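Local coordinates for transaminase (PDB 5G0A), which catalyses S-selective, pyridoxal-5'-phosphate-dependent transfer of amino groups, as an omega-transaminase of the class-III aminotransferase family, at the interface of chains A and B. Residues are numbered along the deposited sequence; one frame, centred on the assembly and turned at random. Chains: chain A/B, Transaminase.

The interface of chains A and B. Residues chain A 139-140, 186-188; chain B 182, 185-186.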
# COMPACT_ATOMS: atom_id res chain seq x y z
N PRO A 139 -0.85 6.21 -11.44
CA PRO A 139 -0.53 4.94 -10.74
C PRO A 139 -1.44 3.74 -11.00
O PRO A 139 -0.97 2.60 -10.89
CB PRO A 139 -0.67 5.32 -9.27
CG PRO A 139 -1.67 6.45 -9.24
CD PRO A 139 -1.44 7.21 -10.54
N LEU A 140 -2.72 3.97 -11.27
CA LEU A 140 -3.69 2.85 -11.22
C LEU A 140 -3.74 2.08 -12.52
O LEU A 140 -3.67 2.68 -13.59
CB LEU A 140 -5.09 3.36 -10.90
CG LEU A 140 -5.30 4.04 -9.53
CD1 LEU A 140 -6.76 4.35 -9.31
CD2 LEU A 140 -4.81 3.15 -8.39
N ASN A 186 -3.61 -5.29 -3.77
CA ASN A 186 -2.83 -4.09 -4.09
C ASN A 186 -3.77 -2.99 -4.53
O ASN A 186 -4.59 -3.17 -5.45
CB ASN A 186 -1.83 -4.37 -5.22
CG ASN A 186 -0.66 -3.41 -5.22
OD1 ASN A 186 -0.83 -2.24 -5.48
ND2 ASN A 186 0.53 -3.90 -4.88
N SER A 187 -3.67 -1.86 -3.83
CA SER A 187 -4.55 -0.72 -4.03
C SER A 187 -4.24 0.05 -5.32
O SER A 187 -5.04 0.88 -5.76
CB SER A 187 -4.47 0.23 -2.83
OG SER A 187 -5.07 -0.35 -1.65
N ALA A 188 -3.09 -0.25 -5.93
CA ALA A 188 -2.74 0.36 -7.25
C ALA A 188 -3.32 -0.39 -8.42
O ALA A 188 -3.03 -0.07 -9.59
CB ALA A 188 -1.24 0.51 -7.43
N GLY B 182 2.79 4.60 -8.26
CA GLY B 182 2.04 3.45 -7.81
C GLY B 182 2.86 2.24 -7.40
O GLY B 182 2.30 1.27 -6.87
N TYR B 185 2.73 1.24 -3.62
CA TYR B 185 1.48 0.95 -2.94
C TYR B 185 1.67 -0.44 -2.37
O TYR B 185 2.21 -1.31 -3.05
CB TYR B 185 0.30 0.89 -3.92
CG TYR B 185 -0.29 2.19 -4.43
CD1 TYR B 185 0.51 3.20 -4.93
CD2 TYR B 185 -1.67 2.38 -4.45
CE1 TYR B 185 -0.07 4.37 -5.45
CE2 TYR B 185 -2.25 3.53 -4.96
CZ TYR B 185 -1.45 4.53 -5.46
OH TYR B 185 -2.03 5.70 -5.94
N ASN B 186 1.24 -0.67 -1.14
CA ASN B 186 1.28 -2.02 -0.58
C ASN B 186 2.67 -2.53 -0.14
O ASN B 186 2.73 -3.54 0.58
CB ASN B 186 0.71 -3.01 -1.59
CG ASN B 186 -0.14 -4.09 -0.96
OD1 ASN B 186 -1.35 -4.12 -1.17
ND2 ASN B 186 0.47 -4.98 -0.21
O HOH W 1 1.53 -1.39 -7.22
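B:Tyr185 lays its ring against A:Ala188, whose methyl CB sits 3.5 Å above the ring plane, displaced from the centre toward the rim on the CD2 side. This CH-pi contact is the tight part of the patch: B:Tyr185 loses 73 Å² to chain A, against 32 Å² or less for each of A:Asn186, A:Ala188 and A:Pro139. The aromatic CG is anti to the carbonyl carbon and beside the backbone N (chi1 -78°), an orientation that sets the ring against A:Ala188. At the ring's edge, in its plane, comes A:Ser187 CB, 3.9 Å from B:Tyr185 CD2. The phenol end reaches the pyrrolidine ring, with B:Tyr185 OH 3.4 Å from A:Pro139 CG, while A:Pro139 CB also meets B:Gly182 CA at 3.6 Å. A:Leu140, at the start of strand 140-144, stands farther back.

Between the two copies of Asn186 the contact stays close but becomes more polar. Their amide planes are 24° apart, and A:Asn186 ND2 approaches the aliphatic CB of B:Asn186, at 3.4 Å, rather than its carboxamide. The loose, solvent side lies on the B:Gly182 side of A:Asn186, where a water bridges the chains, 3.1 Å from A:Asn186 OD1 and 2.8 Å from the carbonyl O of B:Gly182. The patch belongs to a two-fold interface between identical chains, consistent with the dimer typical of this family, and its twin repeats these contacts with the chains exchanged.

Within chain A, the loop is braced by its own asparagine: CG, anti to the backbone N (chi1 -157°), places the side-chain oxygen near the backbone N-H two residues on, where A:Ala188 N donates a 3.0 Å hydrogen bond to a lone pair of A:Asn186 OD1, in the carbonyl plane.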